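Side-chain contacts in DUF4442 domain-containing protein (Pseudomonas aeruginosa, PDB 1SH8), which is of unknown function but is probably a thioesterase of the hotdog fold: residues M3-T7 and E8-H12; A19-R23 and S24-A28. All blocks are in the same frame, centred on the assembly; numbering follows the deposited sequence.

Contact 1 (M3-T7 and E8-H12); sequences MPLPT and ELARH
Pro6 and Leu9 meet where the N-terminal loop turns into helix 7-16, the first helix of this hotdog-fold chain. The motif is a helix start with Pro6 at the N-cap position. Two backbone hydrogen bonds close the first turns. Ala10 N donates to Pro6 O at 3.0 Å, and Arg11 N donates to Thr7 O at 2.9 Å. The ring of Pro6 ties up its own nitrogen, while its carbonyl serves the helix as an acceptor.

The apolar contacts join the loop to Leu9 and Ala10. Pro6 CG rests against Leu9 CB at 3.8 Å. Leu9 has CG anti to its backbone N (chi1 175°), and its CD2 branch reaches back to the proline ring. Leu9 CD2 also meets Leu5 CD2 at 3.9 Å, so Leu9 bridges two loop residues. Leu5 CB also faces Ala10 CB at a looser 4.4 Å. Ala10 is buried, and Leu5 continues the packing onto Ser75.

The charged contact belongs to the helix alone. Glu8 and Arg11, one turn apart, form a salt bridge. Both chains are bent, which brings their ends together over the helix surface. The backbone O of Glu8 lies over the centre of one guanidinium face of Arg11. At the edge of that group, Arg11 NH1 donates to Glu8 OE1 at 2.9 Å, nearly straight at 165°, and OE1 accepts with its anti lone pair, away from the other carboxylate oxygen.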
loop_
_atom_site.group_PDB
_atom_site.type_symbol
_atom_site.label_atom_id
_atom_site.label_comp_id
_atom_site.label_asym_id
_atom_site.label_seq_id
_atom_site.Cartn_x
_atom_site.Cartn_y
_atom_site.Cartn_z
ATOM N N MET A 3 16.869 1.330 25.107
ATOM C CA MET A 3 16.479 0.700 23.848
ATOM C C MET A 3 15.856 -0.671 24.103
ATOM O O MET A 3 16.458 -1.516 24.766
ATOM C CB MET A 3 17.706 0.506 22.961
ATOM C CG MET A 3 18.498 1.763 22.684
ATOM S SD MET A 3 20.221 1.364 22.332
ATOM C CE MET A 3 20.058 0.481 20.764
ATOM N N PRO A 4 14.640 -0.910 23.587
ATOM C CA PRO A 4 13.999 -2.212 23.793
ATOM C C PRO A 4 14.689 -3.323 22.991
ATOM O O PRO A 4 14.518 -4.508 23.284
ATOM C CB PRO A 4 12.562 -1.966 23.336
ATOM C CG PRO A 4 12.727 -0.929 22.266
ATOM C CD PRO A 4 13.725 0.021 22.904
ATOM N N LEU A 5 15.460 -2.929 21.977
ATOM C CA LEU A 5 16.195 -3.880 21.138
ATOM C C LEU A 5 17.532 -3.294 20.698
ATOM O O LEU A 5 17.650 -2.081 20.519
ATOM C CB LEU A 5 15.413 -4.222 19.861
ATOM C CG LEU A 5 14.202 -5.154 19.872
ATOM C CD1 LEU A 5 13.606 -5.186 18.471
ATOM C CD2 LEU A 5 14.607 -6.558 20.312
ATOM N N PRO A 6 18.559 -4.147 20.534
ATOM C CA PRO A 6 19.867 -3.647 20.091
ATOM C C PRO A 6 19.711 -3.277 18.609
ATOM O O PRO A 6 18.857 -3.829 17.913
ATOM C CB PRO A 6 20.796 -4.838 20.331
ATOM C CG PRO A 6 19.891 -6.020 20.161
ATOM C CD PRO A 6 18.621 -5.584 20.860
ATOM N N THR A 7 20.534 -2.352 18.131
ATOM C CA THR A 7 20.428 -1.859 16.760
ATOM C C THR A 7 20.464 -2.832 15.581
ATOM O O THR A 7 19.606 -2.754 14.690
ATOM C CB THR A 7 21.474 -0.769 16.510
ATOM O OG1 THR A 7 21.387 0.200 17.561
ATOM C CG2 THR A 7 21.215 -0.076 15.174
ATOM N N GLU A 8 21.441 -3.732 15.546
ATOM C CA GLU A 8 21.525 -4.659 14.421
ATOM C C GLU A 8 20.297 -5.571 14.328
ATOM O O GLU A 8 19.791 -5.846 13.233
ATOM C CB GLU A 8 22.810 -5.491 14.508
ATOM C CG GLU A 8 24.086 -4.660 14.435
ATOM C CD GLU A 8 24.067 -3.642 13.299
ATOM O OE1 GLU A 8 23.818 -4.030 12.134
ATOM O OE2 GLU A 8 24.303 -2.443 13.572
ATOM N N LEU A 9 19.820 -6.032 15.482
ATOM C CA LEU A 9 18.651 -6.891 15.518
ATOM C C LEU A 9 17.424 -6.093 15.066
ATOM O O LEU A 9 16.592 -6.598 14.303
ATOM C CB LEU A 9 18.455 -7.446 16.933
ATOM C CG LEU A 9 17.205 -8.285 17.224
ATOM C CD1 LEU A 9 17.052 -9.428 16.217
ATOM C CD2 LEU A 9 17.308 -8.823 18.643
ATOM N N ALA A 10 17.316 -4.842 15.517
ATOM C CA ALA A 10 16.178 -4.007 15.127
ATOM C C ALA A 10 16.181 -3.800 13.616
ATOM O O ALA A 10 15.136 -3.860 12.965
ATOM C CB ALA A 10 16.232 -2.659 15.848
ATOM N N ARG A 11 17.364 -3.572 13.057
ATOM C CA ARG A 11 17.498 -3.369 11.618
ATOM C C ARG A 11 17.136 -4.652 10.867
ATOM O O ARG A 11 16.419 -4.616 9.867
ATOM C CB ARG A 11 18.931 -2.926 11.287
ATOM C CG ARG A 11 19.221 -2.747 9.801
ATOM C CD ARG A 11 19.737 -4.043 9.197
ATOM N NE ARG A 11 20.979 -4.464 9.844
ATOM C CZ ARG A 11 21.416 -5.718 9.873
ATOM N NH1 ARG A 11 22.556 -6.009 10.487
ATOM N NH2 ARG A 11 20.712 -6.683 9.295
ATOM N N HIS A 12 17.613 -5.790 11.364
ATOM C CA HIS A 12 17.316 -7.063 10.724
ATOM C C HIS A 12 15.807 -7.309 10.700
ATOM O O HIS A 12 15.243 -7.673 9.666
ATOM C CB HIS A 12 18.027 -8.207 11.460
ATOM C CG HIS A 12 17.880 -9.540 10.794
ATOM N ND1 HIS A 12 16.826 -10.392 11.050
ATOM C CD2 HIS A 12 18.641 -10.154 9.857
ATOM C CE1 HIS A 12 16.944 -11.473 10.298
ATOM N NE2 HIS A 12 18.036 -11.352 9.566
#

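Contact 2 (A19-R23 and S24-A28); sequences AFVQR and SGLRA
Ser24 folds back onto Val21 at the C-terminal end of helix 19-24. Ser24 CB lies 3.5 Å from Val21 O. Its OG sits between the backbone N and the carbonyl carbon (chi1 78°), which turns the hydroxyl toward the preceding turn. There Ser24 OG donates to Val21 O at 2.7 Å, in the carbonyl plane and on a lone pair. Ser24 N donates to Val21 O at 3.0 Å, from above the carbonyl plane. Two donors of one residue therefore grip Val21 O. Ser24 OG also takes a weak bond from Leu26 N at 3.3 Å, so it links the helix end to the chain leaving it.

Gly25 N bonds to Gln22 O at 3.1 Å, again from above the carbonyl plane. Gly25 has a positive phi of 83° and is the first residue to leave helical backbone angles. Beyond it, Leu26 CB approaches Val21 CG1 at 4.1 Å. Both side chains are buried and both also touch Leu63.

Arg23 turns the other way. One face of its guanidinium has Phe20 CA against it, offset toward the rim, and NH1 bonds to Gly44 O of the second subunit. Phe20 meets Phe20 of that subunit with ring planes at about 85°.

The arrangement is a helix C-terminus ended by a glycine with positive phi, with i to i+3 backbone bonds in its last turn, leading into strand 27-32 of the hotdog fold.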
loop_
_atom_site.group_PDB
_atom_site.type_symbol
_atom_site.label_atom_id
_atom_site.label_comp_id
_atom_site.label_asym_id
_atom_site.label_seq_id
_atom_site.Cartn_x
_atom_site.Cartn_y
_atom_site.Cartn_z
ATOM N N ALA A 19 8.578 -10.831 4.569
ATOM C CA ALA A 19 9.144 -11.189 3.267
ATOM C C ALA A 19 8.801 -10.216 2.140
ATOM O O ALA A 19 9.648 -9.907 1.300
ATOM C CB ALA A 19 8.714 -12.601 2.884
ATOM N N PHE A 20 7.555 -9.750 2.120
ATOM C CA PHE A 20 7.094 -8.803 1.110
ATOM C C PHE A 20 8.010 -7.581 1.138
ATOM O O PHE A 20 8.401 -7.055 0.093
ATOM C CB PHE A 20 5.652 -8.396 1.432
ATOM C CG PHE A 20 5.035 -7.441 0.439
ATOM C CD1 PHE A 20 4.220 -7.916 -0.589
ATOM C CD2 PHE A 20 5.235 -6.067 0.556
ATOM C CE1 PHE A 20 3.605 -7.030 -1.486
ATOM C CE2 PHE A 20 4.630 -5.178 -0.330
ATOM C CZ PHE A 20 3.812 -5.659 -1.353
ATOM N N VAL A 21 8.357 -7.139 2.345
ATOM C CA VAL A 21 9.230 -5.983 2.535
ATOM C C VAL A 21 10.666 -6.329 2.154
ATOM O O VAL A 21 11.343 -5.566 1.466
ATOM C CB VAL A 21 9.196 -5.499 4.004
ATOM C CG1 VAL A 21 10.250 -4.411 4.232
ATOM C CG2 VAL A 21 7.807 -4.963 4.331
ATOM N N GLN A 22 11.125 -7.491 2.594
ATOM C CA GLN A 22 12.478 -7.922 2.289
ATOM C C GLN A 22 12.717 -7.942 0.771
ATOM O O GLN A 22 13.754 -7.471 0.293
ATOM C CB GLN A 22 12.718 -9.313 2.890
ATOM C CG GLN A 22 14.182 -9.702 2.966
ATOM C CD GLN A 22 14.767 -10.038 1.612
ATOM O OE1 GLN A 22 15.935 -9.742 1.337
ATOM N NE2 GLN A 22 13.966 -10.670 0.758
ATOM N N ARG A 23 11.748 -8.469 0.019
ATOM C CA ARG A 23 11.860 -8.558 -1.439
ATOM C C ARG A 23 11.978 -7.199 -2.130
ATOM O O ARG A 23 12.509 -7.115 -3.237
ATOM C CB ARG A 23 10.661 -9.308 -2.032
ATOM C CG ARG A 23 10.527 -10.762 -1.603
ATOM C CD ARG A 23 9.532 -11.516 -2.497
ATOM N NE ARG A 23 8.171 -10.973 -2.460
ATOM C CZ ARG A 23 7.216 -11.376 -1.622
ATOM N NH1 ARG A 23 7.463 -12.333 -0.731
ATOM N NH2 ARG A 23 6.003 -10.835 -1.689
ATOM N N SER A 24 11.483 -6.143 -1.487
ATOM C CA SER A 24 11.544 -4.803 -2.075
ATOM C C SER A 24 12.913 -4.146 -1.915
ATOM O O SER A 24 13.210 -3.153 -2.576
ATOM C CB SER A 24 10.487 -3.888 -1.451
ATOM O OG SER A 24 10.902 -3.429 -0.175
ATOM N N GLY A 25 13.736 -4.688 -1.024
ATOM C CA GLY A 25 15.059 -4.124 -0.812
ATOM C C GLY A 25 15.094 -2.926 0.127
ATOM O O GLY A 25 16.103 -2.220 0.205
ATOM N N LEU A 26 13.996 -2.692 0.840
ATOM C CA LEU A 26 13.927 -1.574 1.774
ATOM C C LEU A 26 15.068 -1.643 2.780
ATOM O O LEU A 26 15.375 -2.715 3.309
ATOM C CB LEU A 26 12.584 -1.581 2.512
ATOM C CG LEU A 26 12.395 -0.467 3.542
ATOM C CD1 LEU A 26 10.945 -0.006 3.553
ATOM C CD2 LEU A 26 12.839 -0.961 4.911
ATOM N N ARG A 27 15.698 -0.498 3.036
ATOM C CA ARG A 27 16.808 -0.426 3.980
ATOM C C ARG A 27 16.553 0.601 5.079
ATOM O O ARG A 27 15.968 1.661 4.837
ATOM C CB ARG A 27 18.098 -0.073 3.242
ATOM C CG ARG A 27 18.482 -1.087 2.177
ATOM C CD ARG A 27 19.036 -2.352 2.802
ATOM N NE ARG A 27 20.326 -2.086 3.424
ATOM C CZ ARG A 27 20.991 -2.948 4.188
ATOM N NH1 ARG A 27 20.489 -4.153 4.441
ATOM N NH2 ARG A 27 22.163 -2.599 4.705
ATOM N N ALA A 28 16.979 0.274 6.295
ATOM C CA ALA A 28 16.821 1.182 7.423
ATOM C C ALA A 28 18.115 1.966 7.543
ATOM O O ALA A 28 19.189 1.375 7.626
ATOM C CB ALA A 28 16.570 0.393 8.705
#

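How the contacts relate
Contacts 1 and 2 lie in series along the chain, their centres about 16 Å apart. Contact 1 starts helix 7-16, and contact 2 ends the next helix, 19-24, and enters strand 27-32. They touch directly where Arg11 CG packs on Ala28 CB at 4.3 Å. Glu15, farther along helix 7-16, also ties that helix to strand 27-32: it forms a salt bridge with Arg27 and accepts a hydrogen bond from Ala28 N. Their settings differ. Contact 1 is at the surface, and its segments touch no other chain of the assembly. Contact 2 is partly buried and reaches the second subunit, among others through Phe20 and Arg23.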